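Local coordinates for protein putative glutathione S-transferase (Corynebacterium glutamicum, PDB 3M1G) that probably acts as a glutathione transferase of the ECM4-like, omega-related group, with a predicted cysteine nucleophile, at residues F284-E297 with I348-Q361. Numbering follows the deposited sequence.
Sequences FQTPGFGDTTDFTE and IPAGEEVKNPEPFQ
Asn356 gives two hydrogen bonds to one oxygen of Asp294, OD2: Asn356 ND2 reaches it at 2.9 Å on the syn lone pair, while Asn356 N meets that same oxygen from above the carboxylate plane at 3.2 Å. Asp294 can serve both segments because its chi1 of -172° sets CG anti to the backbone N; OD1 then takes the N-cap bond from Glu297 N at 3.1 Å, so one carboxylate caps the first turn of helix 295-305 through OD1 and holds the tail through OD2. The short, branched Thr296 packs its CB across the Asn356 side chain.

Gln361 plays the matching part near the C-terminus. Its extended side chain sends NE2 almost straight to Thr293 O (2.8 Å, 171°), in both the amide and carbonyl planes, with a weak second bond to Gly290 O. OE1 accepts from Glu358 N, bracing the type I turn that Gln361 N and Glu358 O close; with both amide atoms engaged, its rotation is set. Between these polar grips, Val354 CG2 rests 3.4 Å from Asp291 O, against the 3-10 segment 290-292, where a short branched apolar side chain fits close to the main chain. Phe284 brings CZ to 3.6 Å from CE1 of Phe360, at that ring's edge.

The tail packs on the connection between helices 274-284 and 295-305 in the GST fold's helical C-terminal domain. Helix 243-253 packs against Phe284 and Phe295, and helix 71-83 of the thioredoxin-like domain reaches Thr292 and pairs Arg81 with Asp291.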
ATOM      1  N   PHE A 284      -2.299   3.464 -20.376  1.00 21.61           N
ATOM      2  CA  PHE A 284      -1.443   2.280 -20.383  1.00 21.44           C
ATOM      3  C   PHE A 284      -1.675   1.442 -21.626  1.00 21.98           C
ATOM      4  O   PHE A 284      -0.732   0.972 -22.239  1.00 22.47           O
ATOM      5  CB  PHE A 284      -1.637   1.409 -19.127  1.00 22.38           C
ATOM      6  CG  PHE A 284      -0.746   0.197 -19.094  1.00 20.02           C
ATOM      7  CD1 PHE A 284      -1.134  -0.991 -19.713  1.00 23.93           C
ATOM      8  CD2 PHE A 284       0.504   0.258 -18.468  1.00 20.76           C
ATOM      9  CE1 PHE A 284      -0.278  -2.117 -19.733  1.00 23.75           C
ATOM     10  CE2 PHE A 284       1.355  -0.864 -18.454  1.00 21.14           C
ATOM     11  CZ  PHE A 284       0.952  -2.052 -19.092  1.00 21.77           C
ATOM     12  N   GLN A 285      -2.931   1.283 -21.992  1.00 22.96           N
ATOM     13  CA  GLN A 285      -3.334   0.440 -23.128  1.00 22.64           C
ATOM     14  C   GLN A 285      -3.107   1.110 -24.480  1.00 23.10           C
ATOM     15  O   GLN A 285      -3.356   0.499 -25.499  1.00 21.23           O
ATOM     16  CB  GLN A 285      -4.787   0.007 -22.974  1.00 22.61           C
ATOM     17  CG  GLN A 285      -5.014  -0.813 -21.687  1.00 22.92           C
ATOM     18  CD  GLN A 285      -6.458  -1.031 -21.318  1.00 23.56           C
ATOM     19  OE1 GLN A 285      -7.367  -0.776 -22.110  1.00 24.00           O
ATOM     20  NE2 GLN A 285      -6.683  -1.513 -20.086  1.00 20.26           N
ATOM     21  N   THR A 286      -2.568   2.327 -24.484  1.00 23.10           N
ATOM     22  CA  THR A 286      -2.284   3.068 -25.726  1.00 22.51           C
ATOM     23  C   THR A 286      -0.825   2.850 -26.128  1.00 22.78           C
ATOM     24  O   THR A 286       0.076   2.834 -25.278  1.00 22.15           O
ATOM     25  CB  THR A 286      -2.551   4.576 -25.510  1.00 23.43           C
ATOM     26  OG1 THR A 286      -3.909   4.750 -25.068  1.00 23.69           O
ATOM     27  CG2 THR A 286      -2.284   5.420 -26.780  1.00 21.55           C
ATOM     28  N   PRO A 287      -0.563   2.695 -27.436  1.00 23.58           N
ATOM     29  CA  PRO A 287       0.821   2.604 -27.898  1.00 23.73           C
ATOM     30  C   PRO A 287       1.699   3.713 -27.378  1.00 23.31           C
ATOM     31  O   PRO A 287       1.242   4.847 -27.256  1.00 23.73           O
ATOM     32  CB  PRO A 287       0.679   2.687 -29.438  1.00 24.11           C
ATOM     33  CG  PRO A 287      -0.624   2.055 -29.695  1.00 25.08           C
ATOM     34  CD  PRO A 287      -1.518   2.520 -28.545  1.00 23.45           C
ATOM     35  N   GLY A 288       2.952   3.383 -27.062  1.00 23.05           N
ATOM     36  CA  GLY A 288       3.890   4.346 -26.507  1.00 23.34           C
ATOM     37  C   GLY A 288       3.960   4.339 -24.982  1.00 23.27           C
ATOM     38  O   GLY A 288       4.992   4.665 -24.396  1.00 23.27           O
ATOM     39  N   PHE A 289       2.869   3.938 -24.350  1.00 22.80           N
ATOM     40  CA  PHE A 289       2.723   4.043 -22.888  1.00 22.32           C
ATOM     41  C   PHE A 289       3.093   2.671 -22.240  1.00 21.65           C
ATOM     42  O   PHE A 289       4.230   2.481 -21.778  1.00 22.39           O
ATOM     43  CB  PHE A 289       1.298   4.520 -22.549  1.00 21.45           C
ATOM     44  CG  PHE A 289       1.033   5.976 -22.888  1.00 21.10           C
ATOM     45  CD1 PHE A 289       0.591   6.346 -24.144  1.00 21.22           C
ATOM     46  CD2 PHE A 289       1.205   6.971 -21.937  1.00 19.83           C
ATOM     47  CE1 PHE A 289       0.336   7.671 -24.459  1.00 19.61           C
ATOM     48  CE2 PHE A 289       0.937   8.330 -22.238  1.00 20.65           C
ATOM     49  CZ  PHE A 289       0.514   8.679 -23.522  1.00 20.53           C
ATOM     50  N   GLY A 290       2.172   1.712 -22.259  1.00 22.16           N
ATOM     51  CA  GLY A 290       2.406   0.413 -21.646  1.00 22.11           C
ATOM     52  C   GLY A 290       3.580  -0.333 -22.234  1.00 22.48           C
ATOM     53  O   GLY A 290       4.290  -1.040 -21.520  1.00 21.63           O
ATOM     54  N   ASP A 291       3.824  -0.145 -23.531  1.00 22.39           N
ATOM     55  CA  ASP A 291       4.885  -0.884 -24.212  1.00 22.69           C
ATOM     56  C   ASP A 291       6.249  -0.245 -24.002  1.00 22.48           C
ATOM     57  O   ASP A 291       7.221  -0.694 -24.585  1.00 21.99           O
ATOM     58  CB  ASP A 291       4.530  -1.152 -25.718  1.00 23.99           C
ATOM     59  CG  ASP A 291       4.461   0.135 -26.596  1.00 26.01           C
ATOM     60  OD1 ASP A 291       4.666   1.278 -26.098  1.00 28.18           O
ATOM     61  OD2 ASP A 291       4.204  -0.020 -27.836  1.00 28.30           O
ATOM     62  N   THR A 292       6.325   0.831 -23.206  1.00 21.33           N
ATOM     63  CA  THR A 292       7.602   1.337 -22.741  1.00 20.75           C
ATOM     64  C   THR A 292       7.728   1.232 -21.181  1.00 21.69           C
ATOM     65  O   THR A 292       8.669   1.809 -20.579  1.00 21.04           O
ATOM     66  CB  THR A 292       7.821   2.767 -23.200  1.00 21.35           C
ATOM     67  OG1 THR A 292       6.842   3.646 -22.621  1.00 20.89           O
ATOM     68  CG2 THR A 292       7.742   2.884 -24.791  1.00 19.32           C
ATOM     69  N   THR A 293       6.771   0.540 -20.545  1.00 20.73           N
ATOM     70  CA  THR A 293       6.692   0.475 -19.079  1.00 21.04           C
ATOM     71  C   THR A 293       7.171  -0.904 -18.620  1.00 21.32           C
ATOM     72  O   THR A 293       6.516  -1.918 -18.920  1.00 20.87           O
ATOM     73  CB  THR A 293       5.261   0.721 -18.591  1.00 22.18           C
ATOM     74  OG1 THR A 293       4.815   1.996 -19.062  1.00 20.69           O
ATOM     75  CG2 THR A 293       5.163   0.693 -17.032  1.00 19.68           C
ATOM     76  N   ASP A 294       8.321  -0.929 -17.945  1.00 21.15           N
ATOM     77  CA  ASP A 294       8.900  -2.167 -17.411  1.00 21.75           C
ATOM     78  C   ASP A 294       8.762  -2.159 -15.886  1.00 21.91           C
ATOM     79  O   ASP A 294       9.542  -1.503 -15.172  1.00 21.69           O
ATOM     80  CB  ASP A 294      10.363  -2.318 -17.844  1.00 20.98           C
ATOM     81  CG  ASP A 294      10.969  -3.693 -17.476  1.00 24.51           C
ATOM     82  OD1 ASP A 294      10.596  -4.215 -16.412  1.00 24.35           O
ATOM     83  OD2 ASP A 294      11.822  -4.224 -18.261  1.00 25.13           O
ATOM     84  N   PHE A 295       7.754  -2.872 -15.399  1.00 21.90           N
ATOM     85  CA  PHE A 295       7.425  -2.829 -13.970  1.00 22.18           C
ATOM     86  C   PHE A 295       8.523  -3.440 -13.102  1.00 22.69           C
ATOM     87  O   PHE A 295       8.758  -2.970 -11.990  1.00 23.58           O
ATOM     88  CB  PHE A 295       6.088  -3.501 -13.695  1.00 21.83           C
ATOM     89  CG  PHE A 295       4.903  -2.708 -14.160  1.00 20.69           C
ATOM     90  CD1 PHE A 295       4.508  -1.582 -13.485  1.00 20.90           C
ATOM     91  CD2 PHE A 295       4.166  -3.114 -15.263  1.00 19.49           C
ATOM     92  CE1 PHE A 295       3.401  -0.872 -13.890  1.00 19.78           C
ATOM     93  CE2 PHE A 295       3.081  -2.422 -15.678  1.00 19.79           C
ATOM     94  CZ  PHE A 295       2.683  -1.282 -14.981  1.00 22.28           C
ATOM     95  N   THR A 296       9.217  -4.449 -13.621  1.00 23.35           N
ATOM     96  CA  THR A 296      10.325  -5.070 -12.884  1.00 23.58           C
ATOM     97  C   THR A 296      11.471  -4.111 -12.669  1.00 23.33           C
ATOM     98  O   THR A 296      11.979  -4.014 -11.566  1.00 22.00           O
ATOM     99  CB  THR A 296      10.821  -6.348 -13.576  1.00 23.12           C
ATOM    100  OG1 THR A 296       9.733  -7.271 -13.638  1.00 22.37           O
ATOM    101  CG2 THR A 296      12.005  -7.003 -12.819  1.00 25.52           C
ATOM    102  N   GLU A 297      11.876  -3.380 -13.719  1.00 23.96           N
ATOM    103  CA  GLU A 297      12.992  -2.454 -13.575  1.00 24.00           C
ATOM    104  C   GLU A 297      12.590  -1.263 -12.752  1.00 22.83           C
ATOM    105  O   GLU A 297      13.403  -0.740 -11.998  1.00 24.44           O
ATOM    106  CB  GLU A 297      13.552  -2.010 -14.937  1.00 24.97           C
ATOM    107  CG  GLU A 297      14.285  -3.162 -15.595  1.00 29.42           C
ATOM    108  CD  GLU A 297      15.179  -2.790 -16.751  1.00 34.82           C
ATOM    109  OE1 GLU A 297      15.373  -1.594 -17.018  1.00 37.04           O
ATOM    110  OE2 GLU A 297      15.725  -3.732 -17.378  1.00 40.03           O
ATOM    111  N   ILE A 348       7.749  -1.795 -32.395  1.00 25.99           N
ATOM    112  CA  ILE A 348       8.805  -1.229 -31.535  1.00 26.42           C
ATOM    113  C   ILE A 348      10.182  -1.781 -32.000  1.00 26.21           C
ATOM    114  O   ILE A 348      10.287  -2.934 -32.362  1.00 25.08           O
ATOM    115  CB  ILE A 348       8.489  -1.532 -30.039  1.00 27.27           C
ATOM    116  CG1 ILE A 348       9.217  -0.549 -29.111  1.00 29.46           C
ATOM    117  CG2 ILE A 348       8.793  -3.010 -29.702  1.00 27.70           C
ATOM    118  CD1 ILE A 348       8.534  -0.352 -27.751  1.00 29.71           C
ATOM    119  N   PRO A 349      11.225  -0.944 -32.074  1.00 26.12           N
ATOM    120  CA  PRO A 349      12.454  -1.514 -32.655  1.00 25.85           C
ATOM    121  C   PRO A 349      13.097  -2.630 -31.832  1.00 25.90           C
ATOM    122  O   PRO A 349      12.931  -2.694 -30.586  1.00 24.31           O
ATOM    123  CB  PRO A 349      13.383  -0.289 -32.765  1.00 26.92           C
ATOM    124  CG  PRO A 349      12.410   0.897 -32.894  1.00 26.96           C
ATOM    125  CD  PRO A 349      11.318   0.525 -31.923  1.00 26.62           C
ATOM    126  N   ALA A 350      13.795  -3.526 -32.530  1.00 25.53           N
ATOM    127  CA  ALA A 350      14.422  -4.686 -31.919  1.00 25.85           C
ATOM    128  C   ALA A 350      15.397  -4.184 -30.870  1.00 25.90           C
ATOM    129  O   ALA A 350      16.203  -3.306 -31.152  1.00 26.78           O
ATOM    130  CB  ALA A 350      15.160  -5.572 -32.989  1.00 26.68           C
ATOM    131  N   GLY A 351      15.302  -4.691 -29.651  1.00 25.21           N
ATOM    132  CA  GLY A 351      16.166  -4.201 -28.579  1.00 25.36           C
ATOM    133  C   GLY A 351      15.514  -3.122 -27.716  1.00 25.23           C
ATOM    134  O   GLY A 351      15.970  -2.855 -26.593  1.00 25.89           O
ATOM    135  N   GLU A 352      14.436  -2.513 -28.193  1.00 24.41           N
ATOM    136  CA  GLU A 352      13.791  -1.455 -27.407  1.00 24.22           C
ATOM    137  C   GLU A 352      12.514  -1.927 -26.727  1.00 23.69           C
ATOM    138  O   GLU A 352      11.870  -1.130 -26.077  1.00 22.02           O
ATOM    139  CB  GLU A 352      13.476  -0.211 -28.264  1.00 24.52           C
ATOM    140  CG  GLU A 352      14.648   0.344 -29.037  1.00 24.90           C
ATOM    141  CD  GLU A 352      14.389   1.734 -29.648  1.00 26.31           C
ATOM    142  OE1 GLU A 352      13.341   2.390 -29.380  1.00 27.44           O
ATOM    143  OE2 GLU A 352      15.264   2.174 -30.409  1.00 24.24           O
ATOM    144  N   GLU A 353      12.122  -3.181 -26.920  1.00 23.84           N
ATOM    145  CA  GLU A 353      10.936  -3.738 -26.236  1.00 24.11           C
ATOM    146  C   GLU A 353      11.150  -3.904 -24.726  1.00 23.34           C
ATOM    147  O   GLU A 353      12.263  -3.958 -24.265  1.00 22.84           O
ATOM    148  CB  GLU A 353      10.517  -5.072 -26.871  1.00 24.70           C
ATOM    149  CG  GLU A 353      11.374  -6.282 -26.530  1.00 27.07           C
ATOM    150  CD  GLU A 353      12.741  -6.350 -27.271  1.00 31.76           C
ATOM    151  OE1 GLU A 353      13.027  -5.539 -28.194  1.00 32.23           O
ATOM    152  OE2 GLU A 353      13.537  -7.240 -26.892  1.00 35.28           O
ATOM    153  N   VAL A 354      10.067  -3.962 -23.971  1.00 23.50           N
ATOM    154  CA  VAL A 354      10.134  -4.170 -22.525  1.00 24.08           C
ATOM    155  C   VAL A 354      10.740  -5.563 -22.292  1.00 24.52           C
ATOM    156  O   VAL A 354      10.303  -6.530 -22.886  1.00 24.14           O
ATOM    157  CB  VAL A 354       8.745  -4.035 -21.906  1.00 24.45           C
ATOM    158  CG1 VAL A 354       8.675  -4.649 -20.495  1.00 22.02           C
ATOM    159  CG2 VAL A 354       8.344  -2.562 -21.919  1.00 23.36           C
ATOM    160  N   LYS A 355      11.818  -5.603 -21.519  1.00 25.40           N
ATOM    161  CA  LYS A 355      12.580  -6.829 -21.283  1.00 27.48           C
ATOM    162  C   LYS A 355      11.855  -7.735 -20.292  1.00 27.19           C
ATOM    163  O   LYS A 355      11.939  -8.954 -20.404  1.00 25.66           O
ATOM    164  CB  LYS A 355      13.996  -6.498 -20.783  1.00 28.23           C
ATOM    165  CG  LYS A 355      14.840  -5.682 -21.762  1.00 32.61           C
ATOM    166  CD  LYS A 355      15.231  -6.512 -22.987  1.00 37.12           C
ATOM    167  CE  LYS A 355      16.201  -5.761 -23.905  1.00 39.14           C
ATOM    168  NZ  LYS A 355      16.589  -6.619 -25.030  1.00 39.65           N
ATOM    169  N   ASN A 356      11.099  -7.145 -19.366  1.00 26.35           N
ATOM    170  CA  ASN A 356      10.366  -7.927 -18.361  1.00 27.45           C
ATOM    171  C   ASN A 356       8.835  -7.764 -18.463  1.00 27.46           C
ATOM    172  O   ASN A 356       8.194  -7.219 -17.568  1.00 27.56           O
ATOM    173  CB  ASN A 356      10.866  -7.534 -16.961  1.00 27.36           C
ATOM    174  CG  ASN A 356      12.382  -7.652 -16.833  1.00 28.23           C
ATOM    175  OD1 ASN A 356      12.887  -8.731 -16.571  1.00 29.83           O
ATOM    176  ND2 ASN A 356      13.108  -6.549 -17.033  1.00 28.05           N
ATOM    177  N   PRO A 357       8.243  -8.245 -19.562  1.00 27.16           N
ATOM    178  CA  PRO A 357       6.835  -8.006 -19.769  1.00 27.08           C
ATOM    179  C   PRO A 357       5.977  -8.776 -18.761  1.00 27.63           C
ATOM    180  O   PRO A 357       6.305  -9.901 -18.434  1.00 27.04           O
ATOM    181  CB  PRO A 357       6.605  -8.518 -21.198  1.00 27.46           C
ATOM    182  CG  PRO A 357       7.644  -9.608 -21.374  1.00 27.97           C
ATOM    183  CD  PRO A 357       8.829  -9.126 -20.587  1.00 27.66           C
ATOM    184  N   GLU A 358       4.909  -8.156 -18.254  1.00 27.59           N
ATOM    185  CA  GLU A 358       3.875  -8.876 -17.516  1.00 27.33           C
ATOM    186  C   GLU A 358       3.104  -9.763 -18.480  1.00 27.62           C
ATOM    187  O   GLU A 358       3.250  -9.594 -19.695  1.00 26.37           O
ATOM    188  CB  GLU A 358       2.919  -7.889 -16.843  1.00 27.32           C
ATOM    189  CG  GLU A 358       3.562  -7.068 -15.738  1.00 29.41           C
ATOM    190  CD  GLU A 358       3.998  -7.943 -14.535  1.00 34.71           C
ATOM    191  OE1 GLU A 358       3.250  -8.858 -14.132  1.00 34.55           O
ATOM    192  OE2 GLU A 358       5.094  -7.713 -13.992  1.00 37.02           O
ATOM    193  N   PRO A 359       2.292 -10.739 -17.957  1.00 28.66           N
ATOM    194  CA  PRO A 359       1.606 -11.639 -18.918  1.00 29.41           C
ATOM    195  C   PRO A 359       0.678 -10.855 -19.855  1.00 29.91           C
ATOM    196  O   PRO A 359       0.436 -11.277 -20.944  1.00 29.35           O
ATOM    197  CB  PRO A 359       0.824 -12.634 -18.026  1.00 29.82           C
ATOM    198  CG  PRO A 359       1.514 -12.592 -16.661  1.00 29.81           C
ATOM    199  CD  PRO A 359       2.131 -11.173 -16.554  1.00 28.99           C
ATOM    200  N   PHE A 360       0.202  -9.682 -19.445  1.00 29.88           N
ATOM    201  CA  PHE A 360      -0.711  -8.902 -20.286  1.00 29.62           C
ATOM    202  C   PHE A 360       0.002  -7.914 -21.246  1.00 30.24           C
ATOM    203  O   PHE A 360      -0.655  -7.228 -22.021  1.00 30.92           O
ATOM    204  CB  PHE A 360      -1.742  -8.171 -19.382  1.00 30.19           C
ATOM    205  CG  PHE A 360      -1.108  -7.298 -18.309  1.00 28.26           C
ATOM    206  CD1 PHE A 360      -0.718  -6.006 -18.605  1.00 27.32           C
ATOM    207  CD2 PHE A 360      -0.861  -7.809 -17.031  1.00 27.21           C
ATOM    208  CE1 PHE A 360      -0.117  -5.202 -17.644  1.00 26.97           C
ATOM    209  CE2 PHE A 360      -0.265  -7.029 -16.065  1.00 28.59           C
ATOM    210  CZ  PHE A 360       0.119  -5.725 -16.362  1.00 29.04           C
ATOM    211  N   GLN A 361       1.335  -7.872 -21.249  1.00 30.03           N
ATOM    212  CA  GLN A 361       2.079  -6.971 -22.135  1.00 30.07           C
ATOM    213  C   GLN A 361       2.611  -7.700 -23.391  1.00 30.65           C
ATOM    214  O   GLN A 361       2.916  -8.889 -23.263  1.00 32.30           O
ATOM    215  CB  GLN A 361       3.249  -6.342 -21.380  1.00 29.03           C
ATOM    216  CG  GLN A 361       2.838  -5.221 -20.425  1.00 27.96           C
ATOM    217  CD  GLN A 361       4.029  -4.641 -19.713  1.00 27.45           C
ATOM    218  OE1 GLN A 361       4.676  -5.323 -18.909  1.00 25.16           O
ATOM    219  NE2 GLN A 361       4.335  -3.375 -19.996  1.00 23.86           N
TER
HETATM  220  O   HOH W   1       7.589  -3.337 -25.267  1.00 24.03           O
HETATM  221  O   HOH W   2      12.690  -3.126 -20.418  1.00 23.47           O
HETATM  222  O   HOH W   3       6.672  -4.828 -17.112  1.00 24.14           O
HETATM  223  O   HOH W   4       7.434  -7.044 -14.997  1.00 29.29           O
HETATM  224  O   HOH W   5      15.835  -6.146 -16.840  1.00 45.88           O